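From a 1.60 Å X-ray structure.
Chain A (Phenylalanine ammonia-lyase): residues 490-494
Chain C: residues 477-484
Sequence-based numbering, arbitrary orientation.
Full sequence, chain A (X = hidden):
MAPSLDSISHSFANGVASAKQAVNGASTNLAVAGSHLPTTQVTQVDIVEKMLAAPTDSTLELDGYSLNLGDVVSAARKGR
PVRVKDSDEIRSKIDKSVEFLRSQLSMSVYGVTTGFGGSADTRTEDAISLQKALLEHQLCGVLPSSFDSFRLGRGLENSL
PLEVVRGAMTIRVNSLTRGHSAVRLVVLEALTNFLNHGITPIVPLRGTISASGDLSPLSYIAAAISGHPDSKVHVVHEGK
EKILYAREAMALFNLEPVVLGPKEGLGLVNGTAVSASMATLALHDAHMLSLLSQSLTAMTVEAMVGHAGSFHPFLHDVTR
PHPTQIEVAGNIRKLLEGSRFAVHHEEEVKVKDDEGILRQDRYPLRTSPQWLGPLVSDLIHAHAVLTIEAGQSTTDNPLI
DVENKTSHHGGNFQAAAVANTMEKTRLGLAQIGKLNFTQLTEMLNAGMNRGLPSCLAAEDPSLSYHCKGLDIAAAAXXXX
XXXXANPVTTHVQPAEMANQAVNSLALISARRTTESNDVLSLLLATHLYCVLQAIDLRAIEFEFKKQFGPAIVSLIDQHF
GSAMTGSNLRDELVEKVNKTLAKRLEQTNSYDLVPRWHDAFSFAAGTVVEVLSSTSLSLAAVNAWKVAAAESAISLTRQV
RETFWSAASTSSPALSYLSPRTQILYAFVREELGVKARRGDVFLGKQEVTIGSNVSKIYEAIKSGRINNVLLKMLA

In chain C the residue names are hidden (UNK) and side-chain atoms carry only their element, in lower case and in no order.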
# COMPACT_ATOMS: atom_id res chain seq x y z
N THR A 490 6.72 6.80 1.97
CA THR A 490 5.61 7.67 1.65
C THR A 490 4.82 8.20 2.86
O THR A 490 3.81 8.88 2.67
CB THR A 490 4.68 6.97 0.73
OG1 THR A 490 4.28 5.69 1.29
CG2 THR A 490 5.37 6.77 -0.63
N HIS A 491 5.27 7.82 4.07
CA HIS A 491 4.55 8.16 5.31
C HIS A 491 5.27 9.21 6.16
O HIS A 491 5.02 9.34 7.34
CB HIS A 491 4.25 6.87 6.06
CG HIS A 491 3.30 6.01 5.31
ND1 HIS A 491 1.96 6.32 5.23
CD2 HIS A 491 3.51 4.97 4.46
CE1 HIS A 491 1.37 5.47 4.40
NE2 HIS A 491 2.29 4.62 3.94
N VAL A 492 6.05 10.05 5.49
CA VAL A 492 6.84 11.11 6.18
C VAL A 492 5.92 12.14 6.78
O VAL A 492 5.01 12.67 6.07
CB VAL A 492 7.79 11.76 5.16
CG1 VAL A 492 8.48 13.01 5.79
CG2 VAL A 492 8.80 10.71 4.68
N GLN A 493 6.12 12.41 8.07
CA GLN A 493 5.43 13.47 8.82
C GLN A 493 6.28 14.72 8.97
O GLN A 493 7.50 14.63 8.95
CB GLN A 493 5.01 12.93 10.21
CG GLN A 493 4.18 11.60 10.15
CD GLN A 493 2.84 11.85 9.42
OE1 GLN A 493 2.17 12.88 9.68
NE2 GLN A 493 2.49 11.00 8.43
N PRO A 494 5.64 15.88 9.17
CA PRO A 494 6.33 17.17 9.36
C PRO A 494 6.96 17.31 10.73
O PRO A 494 6.57 18.17 11.54
CB PRO A 494 5.19 18.19 9.21
CG PRO A 494 3.99 17.45 9.73
CD PRO A 494 4.17 16.04 9.17
N UNK C 477 6.17 7.24 15.15
CA UNK C 477 5.06 6.31 15.49
C UNK C 477 3.99 6.46 14.44
O UNK C 477 3.47 5.46 13.94
o UNK C 477 8.27 6.23 21.15
c UNK C 477 4.54 6.52 16.89
c UNK C 477 7.54 5.50 19.05
c UNK C 477 5.40 7.25 19.12
c UNK C 477 6.30 7.22 20.17
c UNK C 477 7.37 6.32 20.15
c UNK C 477 5.54 6.45 18.00
c UNK C 477 6.62 5.54 17.98
N UNK C 478 3.68 7.70 14.08
CA UNK C 478 2.64 8.02 13.10
C UNK C 478 2.99 7.44 11.72
O UNK C 478 2.14 6.88 11.03
o UNK C 478 2.03 9.94 14.41
c UNK C 478 1.33 9.87 12.13
c UNK C 478 2.42 9.55 13.09
N UNK C 479 4.24 7.60 11.30
CA UNK C 479 4.68 7.07 10.02
C UNK C 479 4.46 5.55 9.99
O UNK C 479 3.99 4.97 9.03
c UNK C 479 6.13 7.37 9.81
o UNK C 479 6.33 8.76 9.66
N UNK C 480 4.89 4.93 11.09
CA UNK C 480 4.79 3.45 11.20
C UNK C 480 3.35 2.98 11.12
O UNK C 480 3.02 2.03 10.40
c UNK C 480 6.48 0.87 13.57
c UNK C 480 5.48 2.96 12.46
c UNK C 480 5.51 1.45 12.53
o UNK C 480 7.41 1.58 14.06
o UNK C 480 6.29 -0.31 13.88
N UNK C 481 2.43 3.68 11.80
CA UNK C 481 1.00 3.38 11.67
C UNK C 481 0.46 3.46 10.21
O UNK C 481 -0.44 2.69 9.82
c UNK C 481 0.16 4.31 12.53
c UNK C 481 0.24 4.04 14.01
c UNK C 481 -0.38 2.74 14.43
c UNK C 481 -0.30 5.25 14.79
N UNK C 482 0.92 4.45 9.45
CA UNK C 482 0.49 4.66 8.05
C UNK C 482 0.80 3.43 7.24
O UNK C 482 -0.08 2.90 6.57
N UNK C 483 2.05 2.95 7.31
CA UNK C 483 2.41 1.80 6.52
C UNK C 483 1.66 0.57 6.98
O UNK C 483 1.23 -0.26 6.18
c UNK C 483 3.93 1.60 6.58
c UNK C 483 4.38 0.30 6.00
n UNK C 483 5.10 -1.38 4.78
c UNK C 483 4.77 -0.04 4.74
n UNK C 483 4.49 -0.83 6.77
c UNK C 483 4.91 -1.83 6.01
N UNK C 484 1.47 0.42 8.28
CA UNK C 484 0.74 -0.75 8.80
C UNK C 484 -0.66 -0.83 8.24
O UNK C 484 -1.20 -1.92 8.01
c UNK C 484 0.64 -0.74 10.32
c UNK C 484 2.01 -0.74 12.47
c UNK C 484 1.91 -2.80 11.02
c UNK C 484 1.88 -1.23 11.05
O HOH W 1 7.94 11.13 9.80

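Position 477 opens the chain C stretch with one carbon leading to a ring of six carbons that bears a single oxygen, a phenol. Its side chain does not reach the 490-494 stretch and takes no part in the contact, although its backbone O accepts a helical hydrogen bond from N of position 481. It is Y477(C).

Position 478 carries a first carbon that holds one oxygen and one carbon. Its CA-to-CB bond points toward the 490-494 stretch, and the carbon on the branch lies 3.7 Å from CD of Q493(A), a packing contact. That branch at CB, with an oxygen on one arm, makes it T478(C), and the packing atom is its methyl CG2. The hydroxyl OG1 finds its hydrogen bonding elsewhere in the structure.

Position 479 has just one carbon and one oxygen. The oxygen sits 2.7 Å from O of H491(A), within hydrogen-bonding distance, and 3.6 Å from CG of Q493(A). Such a short hydroxyl side chain is S479(C). Its CA-to-CB bond runs sideways, and chi1 near -67° (m) brings OG to the carbonyl; whether its proton goes there is not settled, since another acceptor is within reach.

Position 480 has three carbons in a row, the third carrying two oxygens. Its CA-to-CB bond points away from the 490-494 stretch, and both oxygens are hydrogen-bonded elsewhere in the structure. The carboxylate makes it E480(C).

Position 481 shows four carbons, forked at the second. Its CA-to-CB bond is sideways and its side chain does not reach the 490-494 stretch, so it contributes nothing here. The fork gives L481(C).

Position 482 has no side-chain atoms. CE1 of H491(A) lies 3.5 Å from its backbone C, and an ideal CB here would point toward the 490-494 stretch and fall 2.4 Å from ND1 of H491(A), a clash. It is G482(C), whose bare backbone lets the imidazole of H491(A) settle against the helix.

Position 483 has one carbon followed by a five-membered ring of three carbons and two nitrogens. Its CB lies 4.0 Å from CD2 of H491(A). The imidazole makes it H483(C), and its NE2 is hydrogen-bonded elsewhere in the structure.

Position 484 again has four carbons forked at the second; its CA-to-CB bond points away from the 490-494 stretch, which its side chain does not reach. It is L484(C).

The contact joins a helix to an irregular segment, and two features organise it. The first is a close fit at G482(C): one face of the H491(A) ring lies under the backbone C of G482(C) and N of H483(C), an approach that the absent CB leaves open. The second is a polar cluster around O of H491(A). NE2 of Q493(A) donates to O of H491(A) at 3.2 Å, and CA of S479(C) makes a CA-H...O contact with the same O of H491(A) at 3.5 Å. Water 1 accepts from N of Q493(A) at 2.8 Å and donates to OG of S479(C) at 2.9 Å, tying loop to helix. The design lesson is economy: a glycine admits the ring, and a short hydroxyl meets the loop backbone.

Chain C, residues 477-484: YTSELGHL
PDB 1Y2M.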